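Local atomic coordinates of L-asparaginase I (Vibrio cholerae, PDB entry 2OCD), a protein that probably catalyses the hydrolysis of L-asparagine to L-aspartate and ammonium, and assembles as a homotetramer in the cytoplasm. Residues Phe41-Pro44 with Glu45-Leu48; Leu57-Ser60 with Ser61-Thr64; Met63-Ala66 with Asp67-Leu70; Arg125-Gly128 with Gln129-Leu133. All coordinates share one frame; numbering follows the deposited sequence.

Contact 1: Phe41-Pro44 with Glu45-Leu48; sequences FHRP and EMPL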
# COMPACT_ATOMS: atom_id res chain seq x y z
N PHE B 41 -31.77 5.55 4.52
CA PHE B 41 -31.70 5.60 5.99
C PHE B 41 -32.96 5.04 6.68
O PHE B 41 -33.05 5.00 7.90
CB PHE B 41 -31.43 7.05 6.45
CG PHE B 41 -30.03 7.52 6.17
CD1 PHE B 41 -29.02 7.31 7.09
CD2 PHE B 41 -29.71 8.13 4.96
CE1 PHE B 41 -27.74 7.73 6.81
CE2 PHE B 41 -28.40 8.56 4.70
CZ PHE B 41 -27.44 8.36 5.60
N HIS B 42 -33.94 4.61 5.89
CA HIS B 42 -35.24 4.24 6.41
C HIS B 42 -35.62 2.91 5.77
O HIS B 42 -36.36 2.82 4.75
CB HIS B 42 -36.29 5.29 6.07
CG HIS B 42 -36.04 6.63 6.69
ND1 HIS B 42 -36.08 6.83 8.05
CD2 HIS B 42 -35.80 7.83 6.13
CE1 HIS B 42 -35.84 8.10 8.31
NE2 HIS B 42 -35.68 8.74 7.16
N ARG B 43 -35.06 1.86 6.34
CA ARG B 43 -35.27 0.53 5.83
C ARG B 43 -35.07 -0.40 6.99
O ARG B 43 -34.30 -0.09 7.91
CB ARG B 43 -34.29 0.21 4.67
CG ARG B 43 -32.83 0.37 5.03
CD ARG B 43 -31.95 0.22 3.84
NE ARG B 43 -31.97 -1.17 3.40
CZ ARG B 43 -31.75 -1.60 2.16
NH1 ARG B 43 -31.43 -0.76 1.18
NH2 ARG B 43 -31.85 -2.88 1.91
N PRO B 44 -35.74 -1.56 6.94
CA PRO B 44 -35.88 -2.47 8.09
C PRO B 44 -34.56 -2.84 8.73
O PRO B 44 -34.48 -3.01 9.94
CB PRO B 44 -36.53 -3.71 7.45
CG PRO B 44 -37.33 -3.14 6.33
CD PRO B 44 -36.45 -2.08 5.76
N GLU B 45 -33.52 -2.94 7.94
CA GLU B 45 -32.26 -3.42 8.45
C GLU B 45 -31.41 -2.25 8.95
O GLU B 45 -30.29 -2.46 9.36
CB GLU B 45 -31.53 -4.25 7.40
CG GLU B 45 -31.53 -3.64 5.98
CD GLU B 45 -32.76 -4.04 5.11
OE1 GLU B 45 -32.94 -5.22 4.79
OE2 GLU B 45 -33.55 -3.16 4.72
N MSE B 46 -31.93 -1.04 8.90
CA MSE B 46 -31.30 0.11 9.53
C MSE B 46 -31.97 0.27 10.89
O MSE B 46 -33.09 -0.18 11.05
CB MSE B 46 -31.46 1.39 8.70
CG MSE B 46 -30.52 1.47 7.48
SE MSE B 46 -28.56 1.61 7.92
CE MSE B 46 -28.43 3.44 8.65
N PRO B 47 -31.28 0.89 11.87
CA PRO B 47 -31.93 1.21 13.13
C PRO B 47 -32.76 2.48 12.99
O PRO B 47 -32.47 3.34 12.15
CB PRO B 47 -30.76 1.46 14.07
CG PRO B 47 -29.73 2.05 13.16
CD PRO B 47 -29.87 1.36 11.84
N LEU B 48 -33.79 2.60 13.82
CA LEU B 48 -34.45 3.89 14.00
C LEU B 48 -33.39 4.93 14.42
O LEU B 48 -32.35 4.58 14.96
CB LEU B 48 -35.54 3.78 15.10
CG LEU B 48 -36.80 2.94 14.80
CD1 LEU B 48 -37.73 2.99 16.01
CD2 LEU B 48 -37.51 3.46 13.58
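Arg43 and Glu45, two residues apart on a tight bend of the chain, join in a salt bridge: Arg43 NE donates to Glu45 OE2 over 2.9 Å. The N-H points only moderately straight at the oxygen (143°). It comes down on the carboxylate from above its plane, while OE2 itself sits near the edge of the guanidinium, and the two planes stand 70° apart. Glu45 reaches this place by folding back: CG lies between the backbone N and the carbonyl carbon (chi1 45°) and the chain bends again at chi2. Glu45 OE2 therefore also comes to rest 3.3 Å from Pro44 CD. The arginine has a second task, since its NH2 donates to the carbonyl oxygen of Ala122 of a neighbouring subunit.

The backbone adds one bond, from Met46 N to Arg43 O at 2.7 Å. Pro44 suits the second position of this bend, where its ring fixes phi and no N-H is required.

Apolar contacts lie on the inner side. The aliphatic part of Arg43 meets Met46 (a selenomethionine), with Arg43 CG 3.5 Å from Met46 CG. Met46 CE in turn approaches Phe41 CD1 at 4.2 Å. Both Phe41 and Met46 are buried against helix 127-141, so hydrophobic side chains suit them, whereas the charged pair stays near the surface and the subunit boundary.

Bond and backbone angles together define a type I beta turn, Arg43 to Met46, which reverses the chain after helix 31-35 and leads it into strand 48-58, the outermost strand of the N-terminal sheet within this chain.

Contact 2: Leu57-Ser60 with Ser61-Thr64; sequences LMDS and SDMT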
# COMPACT_ATOMS: atom_id res chain seq x y z
N LEU B 57 -25.19 26.01 16.66
CA LEU B 57 -24.31 25.06 15.98
C LEU B 57 -22.87 25.38 16.37
O LEU B 57 -22.52 26.53 16.62
CB LEU B 57 -24.47 25.22 14.48
CG LEU B 57 -24.35 24.00 13.59
CD1 LEU B 57 -25.31 22.90 13.98
CD2 LEU B 57 -24.65 24.47 12.16
N MSE B 58 -22.04 24.36 16.43
CA MSE B 58 -20.65 24.53 16.84
C MSE B 58 -19.78 24.53 15.61
O MSE B 58 -20.04 23.82 14.68
CB MSE B 58 -20.21 23.41 17.79
CG MSE B 58 -20.90 23.45 19.16
SE MSE B 58 -20.53 21.80 20.13
CE MSE B 58 -21.53 22.16 21.75
N ASP B 59 -18.77 25.38 15.62
CA ASP B 59 -17.75 25.34 14.60
C ASP B 59 -16.48 24.69 15.15
O ASP B 59 -15.95 25.14 16.15
CB ASP B 59 -17.41 26.73 14.12
CG ASP B 59 -16.22 26.70 13.22
OD1 ASP B 59 -15.15 26.19 13.66
OD2 ASP B 59 -16.37 27.09 12.06
N SER B 60 -15.99 23.67 14.46
CA SER B 60 -14.99 22.76 15.04
C SER B 60 -13.71 23.48 15.48
O SER B 60 -13.14 23.11 16.52
CB SER B 60 -14.66 21.54 14.12
OG SER B 60 -14.33 21.93 12.80
N SER B 61 -13.27 24.49 14.74
CA SER B 61 -12.04 25.20 15.08
C SER B 61 -12.17 26.14 16.29
O SER B 61 -11.18 26.45 16.93
CB SER B 61 -11.49 25.98 13.87
OG SER B 61 -12.54 26.55 13.11
N ASP B 62 -13.39 26.55 16.62
CA ASP B 62 -13.66 27.37 17.79
C ASP B 62 -13.99 26.60 19.04
O ASP B 62 -14.03 27.18 20.11
CB ASP B 62 -14.78 28.32 17.47
CG ASP B 62 -14.44 29.25 16.33
OD1 ASP B 62 -13.22 29.39 16.00
OD2 ASP B 62 -15.38 29.83 15.74
N MSE B 63 -14.18 25.28 18.92
CA MSE B 63 -14.53 24.44 20.05
C MSE B 63 -13.74 24.78 21.31
O MSE B 63 -12.60 25.22 21.26
CB MSE B 63 -14.24 22.94 19.77
CG MSE B 63 -15.00 22.24 18.67
SE MSE B 63 -16.80 21.77 19.09
CE MSE B 63 -16.53 20.45 20.54
N THR B 64 -14.33 24.40 22.43
CA THR B 64 -13.84 24.69 23.75
C THR B 64 -14.18 23.52 24.64
O THR B 64 -15.06 22.69 24.32
CB THR B 64 -14.50 26.00 24.24
OG1 THR B 64 -13.54 27.06 24.13
CG2 THR B 64 -15.03 25.87 25.64
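Asp59 OD1 accepts two firm hydrogen bonds from Ser61, one from the backbone N at 2.8 Å and one from the hydroxyl OG at 2.7 Å. The first closes an Asx turn, the small ring in which an aspartate side chain takes the N-H two residues on. Here it turns the chain as it leaves strand 48-58 for helix 65-78. The amide meets OD1 nearly along its C-O bond, while the hydroxyl comes in on the syn side, 22° out of the carboxylate plane. With CG placed anti to the backbone N (chi1 171°), OD1 is carried to the amide and hydroxyl of Ser61; a third approach, from Asp62 N, is long and weak. Aspartate suits the site because it is short enough to receive the Ser61 amide, and serine because its own hydroxyl can follow its amide to the same oxygen.

The backbone tightens the bend as well: Asp62 N donates to Asp59 O at 3.0 Å, from above the carbonyl plane. Met63 N makes only weak bonds, to Asp59 O and Ser60 O. Asp59 OD1 and Asp62 OD2 come within 4.2 Å, which may raise the affinity of these carboxylates for protons, although Asp62 OD1 accepts from Gln250 N of a neighbouring subunit.

Ser60, the residue between Asp59 and Ser61, is a predicted substrate-binding residue. Its side chain lies close to that of Asp92 and to a bound acetate, so the bend probably sets it at the substrate pocket.

On the side of helix 65-78, the selenomethionines Met58 and Met63 cross at about a right angle, with Met58 SE 3.9 Å from Met63 SE.

Contact 3: Met63-Ala66 with Asp67-Leu70; sequences MTPA and DWQL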
# COMPACT_ATOMS: atom_id res chain seq x y z
N MSE B 63 -14.18 25.28 18.92
CA MSE B 63 -14.53 24.44 20.05
C MSE B 63 -13.74 24.78 21.31
O MSE B 63 -12.60 25.22 21.26
CB MSE B 63 -14.24 22.94 19.77
CG MSE B 63 -15.00 22.24 18.67
SE MSE B 63 -16.80 21.77 19.09
CE MSE B 63 -16.53 20.45 20.54
N THR B 64 -14.33 24.40 22.43
CA THR B 64 -13.84 24.69 23.75
C THR B 64 -14.18 23.52 24.64
O THR B 64 -15.06 22.69 24.32
CB THR B 64 -14.50 26.00 24.24
OG1 THR B 64 -13.54 27.06 24.13
CG2 THR B 64 -15.03 25.87 25.64
N PRO B 65 -13.47 23.40 25.75
CA PRO B 65 -13.86 22.33 26.65
C PRO B 65 -15.28 22.52 27.23
O PRO B 65 -15.96 21.51 27.51
CB PRO B 65 -12.76 22.37 27.71
CG PRO B 65 -11.58 23.07 27.00
CD PRO B 65 -12.28 24.12 26.22
N ALA B 66 -15.74 23.77 27.37
CA ALA B 66 -17.19 24.04 27.57
C ALA B 66 -18.07 23.30 26.54
O ALA B 66 -19.05 22.66 26.90
CB ALA B 66 -17.49 25.54 27.58
N ASP B 67 -17.67 23.33 25.27
CA ASP B 67 -18.40 22.61 24.21
C ASP B 67 -18.36 21.08 24.40
O ASP B 67 -19.33 20.38 24.09
CB ASP B 67 -17.87 23.02 22.85
CG ASP B 67 -18.16 24.49 22.52
OD1 ASP B 67 -19.38 24.86 22.47
OD2 ASP B 67 -17.18 25.28 22.32
N TRP B 68 -17.24 20.56 24.89
CA TRP B 68 -17.13 19.17 25.17
C TRP B 68 -18.17 18.76 26.25
O TRP B 68 -18.84 17.73 26.13
CB TRP B 68 -15.74 18.89 25.70
CG TRP B 68 -14.61 19.08 24.73
CD1 TRP B 68 -14.71 19.21 23.38
CD2 TRP B 68 -13.21 19.08 25.02
NE1 TRP B 68 -13.47 19.31 22.81
CE2 TRP B 68 -12.52 19.25 23.79
CE3 TRP B 68 -12.46 18.97 26.20
CZ2 TRP B 68 -11.11 19.31 23.70
CZ3 TRP B 68 -11.03 19.04 26.10
CH2 TRP B 68 -10.40 19.19 24.87
N GLN B 69 -18.28 19.57 27.31
CA GLN B 69 -19.20 19.32 28.42
C GLN B 69 -20.62 19.25 27.91
O GLN B 69 -21.36 18.32 28.28
CB GLN B 69 -19.09 20.47 29.45
CG GLN B 69 -19.70 20.21 30.82
CD GLN B 69 -19.03 19.04 31.55
OE1 GLN B 69 -17.78 18.96 31.66
NE2 GLN B 69 -19.84 18.12 32.02
N LEU B 70 -20.99 20.24 27.07
CA LEU B 70 -22.30 20.30 26.38
C LEU B 70 -22.57 18.98 25.67
O LEU B 70 -23.62 18.36 25.92
CB LEU B 70 -22.35 21.45 25.36
CG LEU B 70 -22.08 22.89 25.90
CD1 LEU B 70 -22.37 24.10 24.90
CD2 LEU B 70 -22.80 23.09 27.27
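Trp68 lies back over the start of its own helix, and its atoms meet Met63, Thr64 and Pro65 in turn. Trp68 CB rests 3.2 Å from Pro65 O. CG follows, with Thr64 O over one face of the indole, 3.6 Å above the plane and offset toward the rim. On the pyrrole side Trp68 CD1 has the methyl CE of Met63 at 3.6 Å, near the ring plane; NE1 lies a little farther from both Met63 CE and Thr64 O. CD2 has Pro65 CA over the ring face. On the benzene side Trp68 CE3 touches Pro65 CB at 3.7 Å, and CZ3 ends near Pro65 CG. Placing CG beside the backbone N (chi1 -67°) swings the indole back toward these earlier residues.

Thr64 holds the N-cap position of helix 65-78, though its hydroxyl makes no capping bond. Its carbonyl takes Trp68 N in plane, and the ladder continues with Gln69 N to Pro65 O and Leu70 N to Ala66 O. Proline fits the first turn, which asks no N-H of it. Beyond the segments, Trp68 packs on helix 94-104 and on Pro220 of a neighbouring subunit.

From Trp68 to Leu70 the amides thus find carbonyl partners four residues back, while a proline ring and a selenomethionine methyl line the buried indole alongside the Thr64 carbonyl.

Contact 4: Arg125-Gly128 with Gln129-Leu133; sequences RSDG and QANLL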
# COMPACT_ATOMS: atom_id res chain seq x y z
N ARG B 125 -22.15 12.99 -4.60
CA ARG B 125 -21.09 12.05 -4.13
C ARG B 125 -20.31 12.46 -2.85
O ARG B 125 -19.09 12.25 -2.73
CB ARG B 125 -20.14 11.64 -5.28
CG ARG B 125 -19.22 12.72 -5.86
CD ARG B 125 -18.67 12.31 -7.27
NE ARG B 125 -18.12 10.97 -7.25
CZ ARG B 125 -16.89 10.66 -6.87
NH1 ARG B 125 -16.03 11.59 -6.52
NH2 ARG B 125 -16.51 9.39 -6.84
N SER B 126 -21.05 12.99 -1.89
CA SER B 126 -20.52 13.23 -0.57
C SER B 126 -20.06 11.94 0.17
O SER B 126 -20.69 10.92 0.11
CB SER B 126 -21.59 13.90 0.28
OG SER B 126 -21.11 14.14 1.60
N ASP B 127 -18.99 12.05 0.93
CA ASP B 127 -18.54 10.99 1.80
C ASP B 127 -19.44 10.89 3.02
O ASP B 127 -19.47 9.87 3.72
CB ASP B 127 -17.06 11.21 2.23
CG ASP B 127 -16.79 12.60 2.81
OD1 ASP B 127 -17.30 13.63 2.31
OD2 ASP B 127 -16.04 12.68 3.78
N GLY B 128 -20.18 11.96 3.28
CA GLY B 128 -21.16 11.94 4.35
C GLY B 128 -22.13 10.77 4.33
O GLY B 128 -22.48 10.24 5.40
N GLN B 129 -22.60 10.35 3.17
CA GLN B 129 -23.70 9.39 3.23
C GLN B 129 -23.15 8.06 3.71
O GLN B 129 -23.70 7.47 4.63
CB GLN B 129 -24.52 9.27 1.93
CG GLN B 129 -23.78 8.63 0.77
CD GLN B 129 -24.68 7.82 -0.16
OE1 GLN B 129 -24.29 7.55 -1.32
NE2 GLN B 129 -25.87 7.40 0.34
N ALA B 130 -22.03 7.61 3.16
CA ALA B 130 -21.44 6.35 3.61
C ALA B 130 -20.99 6.44 5.08
O ALA B 130 -21.15 5.49 5.82
CB ALA B 130 -20.31 5.94 2.72
N ASN B 131 -20.43 7.57 5.50
CA ASN B 131 -19.95 7.72 6.86
C ASN B 131 -21.10 7.70 7.87
O ASN B 131 -20.98 7.08 8.91
CB ASN B 131 -19.17 9.03 7.03
CG ASN B 131 -17.72 8.98 6.52
OD1 ASN B 131 -17.10 10.02 6.35
ND2 ASN B 131 -17.18 7.79 6.33
N LEU B 132 -22.20 8.35 7.59
CA LEU B 132 -23.34 8.29 8.50
C LEU B 132 -24.08 6.95 8.41
O LEU B 132 -24.54 6.39 9.43
CB LEU B 132 -24.33 9.43 8.24
CG LEU B 132 -25.48 9.56 9.24
CD1 LEU B 132 -25.05 9.56 10.71
CD2 LEU B 132 -26.31 10.78 8.91
N LEU B 133 -24.22 6.45 7.19
CA LEU B 133 -24.87 5.18 6.96
C LEU B 133 -24.20 4.09 7.78
O LEU B 133 -24.82 3.39 8.55
CB LEU B 133 -24.86 4.86 5.48
CG LEU B 133 -26.15 4.23 5.01
CD1 LEU B 133 -26.37 4.50 3.50
CD2 LEU B 133 -26.02 2.73 5.35
O HOH W 1 -20.76 8.24 0.45
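Leu132 N donates to Gly128 O at 2.9 Å, and Asn131 N to Asp127 O at 3.1 Å. Both are close to straight, at 167° and 160°, and are the first i to i+4 bonds of helix 127-141. A water stands in for the bond that would precede them: it donates to Ser126 O at 2.7 Å and accepts from Ala130 N at 3.1 Å.

Ser126 is the N-cap. Its OG, swung anti to its own backbone N (chi1 180°), accepts from Gly128 N at 2.9 Å, and beside it Gly128 brings no side chain to compete for the space. The same hydroxyl bonds to Ile119 O. The helix so begun is the crossover of a beta-alpha-beta unit between strands 112-115 and 147-151. Asp127 suits its first turn, where a carboxylate near the helix N-terminus is probably stabilised by the helix dipole; its two oxygens accept from the amides of Gln118 and Ile119, tying the helix start to the preceding loop. This side chain lies about 7 Å from that of Thr14, the predicted nucleophile.

Farther out come the packing contacts. Asn131 CB sits 3.4 Å from Asp127 O, and its side chain leans on Phe150 and Phe151. Leu132 CB rests 3.5 Å from Gly128 O, its branched end reaching Val86 and Leu88 of strand 84-88.

How the contacts relate
All four contacts belong to the N-terminal asparaginase region and are local turns or helix starts around its mixed sheet. Along the chain, contact 1 leads into strand 48-58, outermost in that sheet within the chain, contact 2 leaves it, contact 3 begins helix 65-78, and contact 4 begins helix 127-141. Contacts 2 and 3 share Met63 and Thr64, with centres 8 Å apart, and both reach one neighbouring subunit. Contacts 1 and 4, centres 15 Å apart, touch where Phe41 and Met46 pack on Leu132 and Leu133; both face a different neighbouring subunit. The pairs do not touch: centres of contacts 2 and 4 are about 21 Å apart. Tetramer interfaces therefore lie beside both pairs, and the predicted substrate site lies close to contact 2.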